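Local atomic coordinates of oxysterol-binding protein homolog 1 (Saccharomyces cerevisiae, PDB entry 5H28), a protein that carries lipids such as sterols between membranes without vesicles, its ankyrin-repeat domain, the part described here, targeting it to the nucleus-vacuole junction by binding NVJ1. Residues 102-107 and 135-139; 110-114 and 170-175; 185-191 and 216-222; 150-154 and 162-167. One frame throughout, in Å; residues are numbered along the deposited sequence.

Interaction 1 of 4, residues 102-107 and 135-139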
loop_
_atom_site.group_PDB
_atom_site.type_symbol
_atom_site.label_atom_id
_atom_site.label_comp_id
_atom_site.label_asym_id
_atom_site.label_seq_id
_atom_site.Cartn_x
_atom_site.Cartn_y
_atom_site.Cartn_z
ATOM N N VAL A 102 -13.832 9.773 5.717
ATOM C CA VAL A 102 -12.926 8.703 6.105
ATOM C C VAL A 102 -13.321 7.406 5.397
ATOM O O VAL A 102 -12.480 6.739 4.800
ATOM C CB VAL A 102 -12.957 8.477 7.637
ATOM C CG1 VAL A 102 -12.192 7.214 8.005
ATOM C CG2 VAL A 102 -12.342 9.673 8.353
ATOM N N ALA A 103 -14.602 7.052 5.461
ATOM C CA ALA A 103 -15.071 5.830 4.827
ATOM C C ALA A 103 -14.865 5.865 3.316
ATOM O O ALA A 103 -14.461 4.867 2.714
ATOM C CB ALA A 103 -16.540 5.601 5.152
ATOM N N PHE A 104 -15.135 7.016 2.707
ATOM C CA PHE A 104 -14.968 7.173 1.267
ATOM C C PHE A 104 -13.508 6.974 0.882
ATOM O O PHE A 104 -13.195 6.220 -0.034
ATOM C CB PHE A 104 -15.437 8.565 0.830
ATOM C CG PHE A 104 -15.086 8.908 -0.591
ATOM C CD1 PHE A 104 -15.661 8.220 -1.656
ATOM C CD2 PHE A 104 -14.176 9.926 -0.866
ATOM C CE1 PHE A 104 -15.335 8.541 -2.972
ATOM C CE2 PHE A 104 -13.844 10.253 -2.183
ATOM C CZ PHE A 104 -14.425 9.559 -3.235
ATOM N N LEU A 105 -12.608 7.646 1.588
ATOM C CA LEU A 105 -11.192 7.510 1.281
ATOM C C LEU A 105 -10.705 6.069 1.451
ATOM O O LEU A 105 -9.932 5.568 0.628
ATOM C CB LEU A 105 -10.370 8.457 2.161
ATOM C CG LEU A 105 -10.533 9.957 1.895
ATOM C CD1 LEU A 105 -9.772 10.742 2.958
ATOM C CD2 LEU A 105 -10.032 10.305 0.496
ATOM N N LEU A 106 -11.164 5.393 2.503
ATOM C CA LEU A 106 -10.753 4.012 2.746
ATOM C C LEU A 106 -11.246 3.048 1.670
ATOM O O LEU A 106 -10.730 1.939 1.553
ATOM C CB LEU A 106 -11.224 3.546 4.128
ATOM C CG LEU A 106 -10.446 4.158 5.299
ATOM C CD1 LEU A 106 -11.050 3.730 6.620
ATOM C CD2 LEU A 106 -8.992 3.725 5.214
ATOM N N ASP A 107 -12.231 3.470 0.881
ATOM C CA ASP A 107 -12.748 2.614 -0.187
ATOM C C ASP A 107 -12.065 2.861 -1.530
ATOM O O ASP A 107 -12.368 2.190 -2.513
ATOM C CB ASP A 107 -14.259 2.807 -0.366
ATOM C CG ASP A 107 -15.068 2.201 0.766
ATOM O OD1 ASP A 107 -14.600 1.216 1.377
ATOM O OD2 ASP A 107 -16.182 2.702 1.033
ATOM N N MET A 135 -14.716 2.079 13.011
ATOM C CA MET A 135 -15.054 1.863 11.611
ATOM C C MET A 135 -13.781 1.706 10.780
ATOM O O MET A 135 -13.716 0.874 9.872
ATOM C CB MET A 135 -15.902 3.033 11.101
ATOM C CG MET A 135 -16.190 3.021 9.609
ATOM S SD MET A 135 -14.962 3.936 8.661
ATOM C CE MET A 135 -15.367 5.617 9.116
ATOM N N MET A 136 -12.760 2.495 11.095
ATOM C CA MET A 136 -11.499 2.412 10.366
ATOM C C MET A 136 -10.817 1.078 10.634
ATOM O O MET A 136 -10.219 0.484 9.736
ATOM C CB MET A 136 -10.575 3.560 10.772
ATOM C CG MET A 136 -11.107 4.932 10.375
ATOM S SD MET A 136 -9.982 6.261 10.863
ATOM C CE MET A 136 -8.698 6.095 9.629
ATOM N N GLN A 137 -10.918 0.611 11.877
ATOM C CA GLN A 137 -10.312 -0.653 12.278
ATOM C C GLN A 137 -10.979 -1.816 11.557
ATOM O O GLN A 137 -10.305 -2.723 11.068
ATOM C CB GLN A 137 -10.450 -0.838 13.793
ATOM C CG GLN A 137 -9.854 -2.130 14.323
ATOM C CD GLN A 137 -8.350 -2.184 14.166
ATOM O OE1 GLN A 137 -7.626 -1.348 14.712
ATOM N NE2 GLN A 137 -7.868 -3.170 13.418
ATOM N N VAL A 138 -12.305 -1.788 11.496
ATOM C CA VAL A 138 -13.049 -2.846 10.833
ATOM C C VAL A 138 -12.773 -2.838 9.333
ATOM O O VAL A 138 -12.575 -3.894 8.733
ATOM C CB VAL A 138 -14.565 -2.711 11.095
ATOM C CG1 VAL A 138 -15.331 -3.771 10.318
ATOM C CG2 VAL A 138 -14.841 -2.860 12.586
ATOM N N LYS A 139 -12.744 -1.655 8.723
ATOM C CA LYS A 139 -12.470 -1.578 7.292
ATOM C C LYS A 139 -11.065 -2.090 6.994
ATOM O O LYS A 139 -10.844 -2.788 6.005
ATOM C CB LYS A 139 -12.632 -0.144 6.780
ATOM C CG LYS A 139 -14.080 0.247 6.526
ATOM C CD LYS A 139 -14.176 1.633 5.921
ATOM C CE LYS A 139 -15.587 1.939 5.454
ATOM N NZ LYS A 139 -16.012 1.024 4.351
#
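V102 CG1 and M136 CG lie 3.5 Å apart, tighter than usual for two carbons, and this pair forms the base of the apolar part of the contact. The valine branch that reaches across is the one anti to its backbone N (chi1 171°); it also meets the SD of M136, and M135 CE comes within 3.7 Å of V102 CG1. M135 gets there by bending at both chi2 and chi3, which folds its methyl back over the turn of helix carrying V102 and A103. One helical turn further on, L106 CD1 rests between M136 CG and the aliphatic chain of K139, with L106 CD1 to K139 CD at 3.8 Å.

The polar part belongs to K139. Its chain runs extended over L106 and A103, with K139 CE 3.8 Å from A103 CB, and turns at its last torsion (chi4 -64°), which brings NZ to the carboxylate of D107. The resulting salt bridge is long and its hydrogen bond weak, K139 NZ to D107 OD1 measuring 3.3 Å. Were K139 an alanine, D107 would probably be left without this charged mate and the methyls of A103 and L106 would lose their cover.

The two short helical segments run nearly parallel, at 16° with axes 10.6 Å apart. Residues 102-107 lie within the predicted repeat ANK 2, and the segment belongs to helix 99-106. V102 and L106 also pack on L90 of helix 89-95, which places them between that helix and the long helix 130-156.

Interaction 2 of 4, residues 110-114 and 170-175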
loop_
_atom_site.group_PDB
_atom_site.type_symbol
_atom_site.label_atom_id
_atom_site.label_comp_id
_atom_site.label_asym_id
_atom_site.label_seq_id
_atom_site.Cartn_x
_atom_site.Cartn_y
_atom_site.Cartn_z
ATOM N N THR A 110 -6.322 3.517 -4.466
ATOM C CA THR A 110 -4.960 3.929 -4.137
ATOM C C THR A 110 -4.711 4.419 -2.716
ATOM O O THR A 110 -3.626 4.914 -2.420
ATOM C CB THR A 110 -4.474 5.040 -5.088
ATOM O OG1 THR A 110 -5.263 6.220 -4.889
ATOM C CG2 THR A 110 -4.591 4.594 -6.533
ATOM N N ILE A 111 -5.691 4.280 -1.834
ATOM C CA ILE A 111 -5.513 4.755 -0.468
ATOM C C ILE A 111 -4.445 3.964 0.287
ATOM O O ILE A 111 -4.276 2.763 0.074
ATOM C CB ILE A 111 -6.849 4.680 0.332
ATOM C CG1 ILE A 111 -6.754 5.541 1.594
ATOM C CG2 ILE A 111 -7.165 3.234 0.713
ATOM C CD1 ILE A 111 -6.692 7.035 1.316
ATOM N N ASN A 112 -3.698 4.658 1.139
ATOM C CA ASN A 112 -2.705 4.007 1.984
ATOM C C ASN A 112 -2.963 4.539 3.388
ATOM O O ASN A 112 -2.483 5.618 3.748
ATOM C CB ASN A 112 -1.270 4.348 1.577
ATOM C CG ASN A 112 -0.251 3.644 2.457
ATOM O OD1 ASN A 112 -0.619 2.935 3.394
ATOM N ND2 ASN A 112 1.029 3.837 2.168
ATOM N N ASP A 113 -3.734 3.791 4.173
ATOM C CA ASP A 113 -4.071 4.205 5.527
ATOM C C ASP A 113 -2.971 3.933 6.549
ATOM O O ASP A 113 -3.181 4.113 7.743
ATOM C CB ASP A 113 -5.390 3.543 5.968
ATOM C CG ASP A 113 -5.331 2.022 5.955
ATOM O OD1 ASP A 113 -4.457 1.456 5.271
ATOM O OD2 ASP A 113 -6.183 1.388 6.622
ATOM N N CYS A 114 -1.794 3.526 6.082
ATOM C CA CYS A 114 -0.686 3.238 6.991
ATOM C C CYS A 114 0.364 4.338 7.048
ATOM O O CYS A 114 1.362 4.205 7.750
ATOM C CB CYS A 114 -0.010 1.923 6.609
ATOM S SG CYS A 114 -1.037 0.477 6.902
ATOM N N PRO A 170 1.797 0.343 -2.213
ATOM C CA PRO A 170 2.311 1.000 -1.008
ATOM C C PRO A 170 1.586 0.545 0.261
ATOM O O PRO A 170 2.208 0.324 1.295
ATOM C CB PRO A 170 2.090 2.482 -1.309
ATOM C CG PRO A 170 2.263 2.541 -2.796
ATOM C CD PRO A 170 1.476 1.333 -3.257
ATOM N N ARG A 171 0.268 0.396 0.169
ATOM C CA ARG A 171 -0.523 -0.026 1.318
ATOM C C ARG A 171 -0.204 -1.457 1.744
ATOM O O ARG A 171 -0.180 -1.766 2.933
ATOM C CB ARG A 171 -2.014 0.086 1.000
ATOM C CG ARG A 171 -2.911 -0.076 2.215
ATOM C CD ARG A 171 -4.373 -0.095 1.823
ATOM N NE ARG A 171 -5.242 -0.075 2.993
ATOM C CZ ARG A 171 -6.565 -0.165 2.942
ATOM N NH1 ARG A 171 -7.178 -0.284 1.773
ATOM N NH2 ARG A 171 -7.273 -0.132 4.062
ATOM N N ASN A 172 0.042 -2.332 0.778
ATOM C CA ASN A 172 0.344 -3.715 1.114
ATOM C C ASN A 172 1.721 -3.901 1.730
ATOM O O ASN A 172 1.988 -4.919 2.360
ATOM C CB ASN A 172 0.186 -4.604 -0.117
ATOM C CG ASN A 172 -1.260 -4.752 -0.532
ATOM O OD1 ASN A 172 -2.172 -4.454 0.245
ATOM N ND2 ASN A 172 -1.482 -5.223 -1.751
ATOM N N ALA A 173 2.593 -2.911 1.561
ATOM C CA ALA A 173 3.930 -2.996 2.132
ATOM C C ALA A 173 3.840 -3.206 3.644
ATOM O O ALA A 173 4.702 -3.851 4.239
ATOM C CB ALA A 173 4.707 -1.728 1.823
ATOM N N GLU A 174 2.790 -2.665 4.260
ATOM C CA GLU A 174 2.594 -2.797 5.702
ATOM C C GLU A 174 1.415 -3.679 6.108
ATOM O O GLU A 174 1.363 -4.157 7.242
ATOM C CB GLU A 174 2.418 -1.416 6.343
ATOM C CG GLU A 174 3.637 -0.907 7.100
ATOM C CD GLU A 174 4.850 -0.720 6.211
ATOM O OE1 GLU A 174 4.780 0.099 5.270
ATOM O OE2 GLU A 174 5.876 -1.392 6.455
ATOM N N LEU A 175 0.468 -3.903 5.200
ATOM C CA LEU A 175 -0.696 -4.718 5.537
ATOM C C LEU A 175 -0.642 -6.168 5.072
ATOM O O LEU A 175 -1.528 -6.961 5.390
ATOM C CB LEU A 175 -1.975 -4.051 5.029
ATOM C CG LEU A 175 -2.292 -2.729 5.738
ATOM C CD1 LEU A 175 -3.648 -2.226 5.287
ATOM C CD2 LEU A 175 -2.276 -2.928 7.250
#
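R171 lays its extended side chain across the carbonyl O of I111, with R171 CD 3.4 Å from I111 O, and ends with its guanidinium beside the carboxylate of D113. CG lies anti to the backbone N (chi1 -169°) and every later torsion is near 180°, which carries the charged end as far along the loop as the chain allows. I111 CG2 sits over one face of the guanidinium, 3.7 Å from R171 NH1.

D113 is bound through two atoms. R171 NE donates to D113 OD1 at 2.9 Å, and a weak bond joins R171 NH2 to D113 OD2 at 3.2 Å. The planes of the two flat groups stand 85° apart, and NE meets OD1 from above the carboxylate plane rather than within it. Beside this pair N112 folds its amide over the backbone at P170 and R171, with N112 OD1 3.6 Å from R171 CA. The same oxygen accepts from C114 N at 3.0 Å, an Asx turn; just beyond it C114 SG packs against L175, 3.6 Å from L175 CG.

The guanidinium of R171 also forms a cation-pi pair with Y143, and D113 OD2 takes a salt bridge from R140; both belong to helix 130-156. With a methionine at R171, D113 would probably lose one of its two cationic partners and Y143 its charged neighbour. The contact therefore joins the end of the predicted repeat ANK 2 to the 170-175 segment through a buried carboxylate shared by two arginines, which would probably favour the charged form of D113.

Interaction 3 of 4, residues 185-191 and 216-222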
loop_
_atom_site.group_PDB
_atom_site.type_symbol
_atom_site.label_atom_id
_atom_site.label_comp_id
_atom_site.label_asym_id
_atom_site.label_seq_id
_atom_site.Cartn_x
_atom_site.Cartn_y
_atom_site.Cartn_z
ATOM N N THR A 185 -4.896 -20.270 6.299
ATOM C CA THR A 185 -4.174 -21.537 6.305
ATOM C C THR A 185 -3.156 -21.626 7.432
ATOM O O THR A 185 -2.798 -22.720 7.874
ATOM C CB THR A 185 -3.409 -21.746 4.989
ATOM O OG1 THR A 185 -2.331 -20.800 4.915
ATOM C CG2 THR A 185 -4.330 -21.550 3.801
ATOM N N GLY A 186 -2.683 -20.471 7.885
ATOM C CA GLY A 186 -1.687 -20.446 8.937
ATOM C C GLY A 186 -0.291 -20.704 8.390
ATOM O O GLY A 186 0.686 -20.683 9.133
ATOM N N ASP A 187 -0.195 -20.931 7.082
ATOM C CA ASP A 187 1.088 -21.210 6.445
ATOM C C ASP A 187 1.823 -19.962 5.969
ATOM O O ASP A 187 1.228 -18.902 5.790
ATOM C CB ASP A 187 0.907 -22.155 5.249
ATOM C CG ASP A 187 0.294 -23.489 5.636
ATOM O OD1 ASP A 187 0.614 -24.011 6.725
ATOM O OD2 ASP A 187 -0.497 -24.025 4.833
ATOM N N THR A 188 3.128 -20.115 5.766
ATOM C CA THR A 188 3.995 -19.041 5.297
ATOM C C THR A 188 4.370 -19.396 3.857
ATOM O O THR A 188 4.763 -20.528 3.559
ATOM C CB THR A 188 5.220 -18.922 6.211
ATOM O OG1 THR A 188 4.770 -18.676 7.550
ATOM C CG2 THR A 188 6.115 -17.774 5.773
ATOM N N VAL A 189 4.258 -18.416 2.968
ATOM C CA VAL A 189 4.464 -18.653 1.549
ATOM C C VAL A 189 5.779 -19.269 1.075
ATOM O O VAL A 189 5.758 -20.206 0.276
ATOM C CB VAL A 189 4.136 -17.365 0.743
ATOM C CG1 VAL A 189 5.180 -16.298 0.988
ATOM C CG2 VAL A 189 4.002 -17.697 -0.736
ATOM N N LEU A 190 6.920 -18.777 1.544
ATOM C CA LEU A 190 8.183 -19.361 1.102
ATOM C C LEU A 190 8.220 -20.850 1.438
ATOM O O LEU A 190 8.545 -21.678 0.584
ATOM C CB LEU A 190 9.381 -18.644 1.746
ATOM C CG LEU A 190 10.765 -19.196 1.377
ATOM C CD1 LEU A 190 10.900 -19.307 -0.143
ATOM C CD2 LEU A 190 11.853 -18.292 1.964
ATOM N N HIS A 191 7.873 -21.187 2.677
ATOM C CA HIS A 191 7.867 -22.578 3.115
ATOM C C HIS A 191 7.004 -23.449 2.208
ATOM O O HIS A 191 7.404 -24.553 1.829
ATOM C CB HIS A 191 7.359 -22.673 4.553
ATOM C CG HIS A 191 8.118 -21.813 5.514
ATOM N ND1 HIS A 191 8.174 -20.441 5.395
ATOM C CD2 HIS A 191 8.856 -22.128 6.606
ATOM C CE1 HIS A 191 8.913 -19.948 6.373
ATOM N NE2 HIS A 191 9.339 -20.950 7.121
ATOM N N ASP A 216 7.841 -21.089 10.267
ATOM C CA ASP A 216 6.397 -21.120 10.068
ATOM C C ASP A 216 5.671 -21.598 11.323
ATOM O O ASP A 216 6.286 -21.745 12.380
ATOM C CB ASP A 216 6.025 -21.987 8.853
ATOM C CG ASP A 216 6.279 -23.472 9.069
ATOM O OD1 ASP A 216 6.687 -23.886 10.173
ATOM O OD2 ASP A 216 6.057 -24.236 8.107
ATOM N N ARG A 217 4.369 -21.839 11.206
ATOM C CA ARG A 217 3.570 -22.266 12.348
ATOM C C ARG A 217 4.040 -23.561 12.996
ATOM O O ARG A 217 3.742 -23.812 14.165
ATOM C CB ARG A 217 2.094 -22.387 11.950
ATOM C CG ARG A 217 1.777 -23.447 10.912
ATOM C CD ARG A 217 0.291 -23.412 10.574
ATOM N NE ARG A 217 -0.072 -24.314 9.486
ATOM C CZ ARG A 217 -0.290 -25.618 9.625
ATOM N NH1 ARG A 217 -0.187 -26.192 10.815
ATOM N NH2 ARG A 217 -0.611 -26.351 8.566
ATOM N N LYS A 218 4.774 -24.375 12.247
ATOM C CA LYS A 218 5.281 -25.635 12.779
ATOM C C LYS A 218 6.696 -25.450 13.311
ATOM O O LYS A 218 7.363 -26.417 13.681
ATOM C CB LYS A 218 5.261 -26.710 11.693
ATOM C CG LYS A 218 3.873 -26.981 11.142
ATOM C CD LYS A 218 3.894 -28.088 10.108
ATOM C CE LYS A 218 2.505 -28.346 9.556
ATOM N NZ LYS A 218 2.512 -29.443 8.548
ATOM N N GLY A 219 7.141 -24.196 13.350
ATOM C CA GLY A 219 8.472 -23.880 13.841
ATOM C C GLY A 219 9.589 -24.248 12.885
ATOM O O GLY A 219 10.764 -24.228 13.255
ATOM N N LYS A 220 9.229 -24.565 11.645
ATOM C CA LYS A 220 10.208 -24.965 10.640
ATOM C C LYS A 220 10.780 -23.839 9.789
ATOM O O LYS A 220 10.074 -22.900 9.410
ATOM C CB LYS A 220 9.591 -26.009 9.707
ATOM C CG LYS A 220 9.425 -27.375 10.334
ATOM C CD LYS A 220 10.775 -28.054 10.477
ATOM C CE LYS A 220 10.688 -29.280 11.363
ATOM N NZ LYS A 220 10.299 -28.893 12.744
ATOM N N LEU A 221 12.073 -23.947 9.499
ATOM C CA LEU A 221 12.759 -22.987 8.645
ATOM C C LEU A 221 12.575 -23.518 7.231
ATOM O O LEU A 221 12.396 -24.721 7.040
ATOM C CB LEU A 221 14.258 -22.947 8.953
ATOM C CG LEU A 221 14.741 -22.406 10.299
ATOM C CD1 LEU A 221 16.229 -22.687 10.449
ATOM C CD2 LEU A 221 14.463 -20.913 10.382
ATOM N N PRO A 222 12.612 -22.640 6.223
ATOM C CA PRO A 222 12.449 -23.107 4.844
ATOM C C PRO A 222 13.438 -24.221 4.473
ATOM O O PRO A 222 13.070 -25.199 3.821
ATOM C CB PRO A 222 12.677 -21.840 4.024
ATOM C CG PRO A 222 12.138 -20.765 4.916
ATOM C CD PRO A 222 12.667 -21.166 6.279
HETATM O O HOH W 1 -2.569 -25.275 6.513
HETATM O O HOH W 2 3.320 -20.453 9.084
HETATM O O HOH W 3 2.849 -25.091 7.689
HETATM O O HOH W 4 4.190 -22.803 6.184
#
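H191, last residue of the ankyrin TxLH motif (T188-V189-L190-H191), is sandwiched between D216 and P222 where the predicted repeat ANK 3 meets the 216-222 loop. P222 CG lies over one face of the imidazole, 3.7 Å from the ring centroid, and D216 CB over the opposite face at 3.9 Å, both as CH-pi contacts. At the ring edge NE2 donates to the carbonyl O of K214, with the carbonyl O of K220 also near the ring plane.

R217 NE donates to D187 OD1 at 2.9 Å, on the syn side but tilted from the carboxylate plane, and NH2 adds a weak bond to the same oxygen. The arginine chain passes G186 O, with R217 CD 3.1 Å away; glycine fits the positive phi here, and a CB would also crowd R217 CD.

Further out, waters join the two strips of chain: one links G186 O, T188 OG1 and R217 N, another T188 N and D216 OD2. The type I turn 216-219 is closed by G219 N to D216 O, and D216 OD1 accepts K218 N at 2.9 Å, an Asx turn, and K220 N at 3.0 Å, from opposite faces of its carboxylate.

Interaction 4 of 4, residues 150-154 and 162-167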
loop_
_atom_site.group_PDB
_atom_site.type_symbol
_atom_site.label_atom_id
_atom_site.label_comp_id
_atom_site.label_asym_id
_atom_site.label_seq_id
_atom_site.Cartn_x
_atom_site.Cartn_y
_atom_site.Cartn_z
ATOM N N GLU A 150 -6.211 -12.395 -1.848
ATOM C CA GLU A 150 -5.700 -11.997 -3.159
ATOM C C GLU A 150 -4.295 -12.550 -3.380
ATOM O O GLU A 150 -3.970 -13.046 -4.461
ATOM C CB GLU A 150 -5.673 -10.472 -3.292
ATOM C CG GLU A 150 -5.336 -10.014 -4.703
ATOM C CD GLU A 150 -5.378 -8.504 -4.893
ATOM O OE1 GLU A 150 -5.255 -8.054 -6.055
ATOM O OE2 GLU A 150 -5.528 -7.769 -3.896
ATOM N N PHE A 151 -3.463 -12.462 -2.348
ATOM C CA PHE A 151 -2.098 -12.958 -2.432
ATOM C C PHE A 151 -2.100 -14.474 -2.658
ATOM O O PHE A 151 -1.360 -14.976 -3.513
ATOM C CB PHE A 151 -1.338 -12.584 -1.151
ATOM C CG PHE A 151 0.137 -12.871 -1.200
ATOM C CD1 PHE A 151 0.930 -12.394 -2.243
ATOM C CD2 PHE A 151 0.747 -13.585 -0.174
ATOM C CE1 PHE A 151 2.313 -12.625 -2.258
ATOM C CE2 PHE A 151 2.128 -13.822 -0.179
ATOM C CZ PHE A 151 2.912 -13.343 -1.221
ATOM N N ARG A 152 -2.942 -15.197 -1.915
ATOM C CA ARG A 152 -3.035 -16.654 -2.069
ATOM C C ARG A 152 -3.476 -17.025 -3.479
ATOM O O ARG A 152 -2.957 -17.969 -4.073
ATOM C CB ARG A 152 -4.036 -17.261 -1.078
ATOM C CG ARG A 152 -3.629 -17.191 0.395
ATOM C CD ARG A 152 -4.433 -18.190 1.233
ATOM N NE ARG A 152 -5.881 -17.971 1.166
ATOM C CZ ARG A 152 -6.552 -17.068 1.879
ATOM N NH1 ARG A 152 -7.866 -16.960 1.739
ATOM N NH2 ARG A 152 -5.921 -16.274 2.735
ATOM N N THR A 153 -4.447 -16.290 -4.009
ATOM C CA THR A 153 -4.937 -16.566 -5.352
ATOM C C THR A 153 -3.808 -16.389 -6.355
ATOM O O THR A 153 -3.576 -17.252 -7.207
ATOM C CB THR A 153 -6.090 -15.622 -5.724
ATOM O OG1 THR A 153 -7.192 -15.852 -4.838
ATOM C CG2 THR A 153 -6.544 -15.868 -7.159
ATOM N N ALA A 154 -3.093 -15.274 -6.232
ATOM C CA ALA A 154 -2.000 -14.970 -7.139
ATOM C C ALA A 154 -0.849 -15.968 -7.061
ATOM O O ALA A 154 -0.347 -16.404 -8.103
ATOM C CB ALA A 154 -1.492 -13.558 -6.888
ATOM N N HIS A 162 0.116 -10.625 -11.458
ATOM C CA HIS A 162 -0.742 -10.262 -10.335
ATOM C C HIS A 162 0.098 -10.075 -9.070
ATOM O O HIS A 162 -0.109 -9.125 -8.317
ATOM C CB HIS A 162 -1.797 -11.348 -10.116
ATOM C CG HIS A 162 -2.917 -10.939 -9.208
ATOM N ND1 HIS A 162 -3.980 -11.770 -8.925
ATOM C CD2 HIS A 162 -3.135 -9.800 -8.508
ATOM C CE1 HIS A 162 -4.802 -11.162 -8.089
ATOM N NE2 HIS A 162 -4.312 -9.965 -7.821
ATOM N N LEU A 163 1.052 -10.977 -8.839
ATOM C CA LEU A 163 1.918 -10.875 -7.665
ATOM C C LEU A 163 2.692 -9.561 -7.660
ATOM O O LEU A 163 2.873 -8.950 -6.612
ATOM C CB LEU A 163 2.905 -12.043 -7.622
ATOM C CG LEU A 163 2.332 -13.404 -7.223
ATOM C CD1 LEU A 163 3.359 -14.491 -7.500
ATOM C CD2 LEU A 163 1.955 -13.386 -5.751
ATOM N N GLU A 164 3.148 -9.137 -8.837
ATOM C CA GLU A 164 3.890 -7.886 -8.955
ATOM C C GLU A 164 3.023 -6.715 -8.493
ATOM O O GLU A 164 3.481 -5.845 -7.755
ATOM C CB GLU A 164 4.320 -7.655 -10.405
ATOM C CG GLU A 164 5.441 -8.553 -10.914
ATOM C CD GLU A 164 6.782 -8.253 -10.266
ATOM O OE1 GLU A 164 7.083 -7.063 -10.036
ATOM O OE2 GLU A 164 7.543 -9.207 -10.001
ATOM N N SER A 165 1.767 -6.702 -8.931
ATOM C CA SER A 165 0.841 -5.635 -8.558
ATOM C C SER A 165 0.532 -5.631 -7.061
ATOM O O SER A 165 0.372 -4.572 -6.451
ATOM C CB SER A 165 -0.463 -5.765 -9.349
ATOM O OG SER A 165 -0.280 -5.399 -10.709
ATOM N N ILE A 166 0.448 -6.816 -6.466
ATOM C CA ILE A 166 0.149 -6.919 -5.044
ATOM C C ILE A 166 1.289 -6.419 -4.168
ATOM O O ILE A 166 1.075 -5.617 -3.263
ATOM C CB ILE A 166 -0.175 -8.373 -4.648
ATOM C CG1 ILE A 166 -1.444 -8.833 -5.366
ATOM C CG2 ILE A 166 -0.357 -8.483 -3.135
ATOM C CD1 ILE A 166 -1.677 -10.321 -5.269
ATOM N N LEU A 167 2.504 -6.882 -4.439
ATOM C CA LEU A 167 3.636 -6.472 -3.622
ATOM C C LEU A 167 4.156 -5.064 -3.892
ATOM O O LEU A 167 4.872 -4.504 -3.062
ATOM C CB LEU A 167 4.773 -7.495 -3.744
ATOM C CG LEU A 167 4.405 -8.900 -3.244
ATOM C CD1 LEU A 167 5.647 -9.764 -3.166
ATOM C CD2 LEU A 167 3.758 -8.807 -1.870
#
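The H162 imidazole has A154 CB over one face, 4.0 Å from the ring centroid in a CH-pi contact, and E150 OE1 at its edge. There H162 NE2 donates to E150 OE1 at 2.8 Å in a nearly straight bond (172°) that lies in the ring plane and uses the anti lone pair of the carboxylate. The bond, with the A154 methyl over the face, would hold the ring in this rotation, and E150 reaches it fully extended.

The other flat group, the ring of F151, is met obliquely by three aliphatic side chains. L163 CD2 comes within 3.6 Å of F151 CE1, L167 CD2 within 4.1 Å of the same atom, and I166 CG2 approaches F151 CD1. F151 CG stands anti to the backbone N (chi1 -172°), which swings the ring back to the neighbouring helix although its CB points away. Between ring and imidazole A154 fills the centre: its methyl touches both L163 CD2 and I166 CD1, each at 3.6 Å.

The segments, antiparallel at 154° with axes 9.5 Å apart, form a hairpin of helices 130-156 and 160-167. L163 and L167 also pack on W204 of helix 199-207, while F151 meets F155 edge to face.

The four contacts follow the elongated, all-helical ankyrin domain: interactions 1 and 4 use different parts of helix 130-156, with centres about 22 Å apart. Interactions 1 and 2 touch where L105 and L106 meet I111 and D113, and their segments alternate along the chain. Interaction 4 is nested inside the loop closed by interaction 2, which it joins through a probable hydrogen bond from N172 ND2 to I166 O. Interaction 3 comes last in the chain, about 31 Å from interaction 1 between centres, yet V189 packs on F151 of interaction 4. From the predicted repeat ANK 2 to ANK 3, helix and loop contacts thus run by way of helices 130-156 and 160-167.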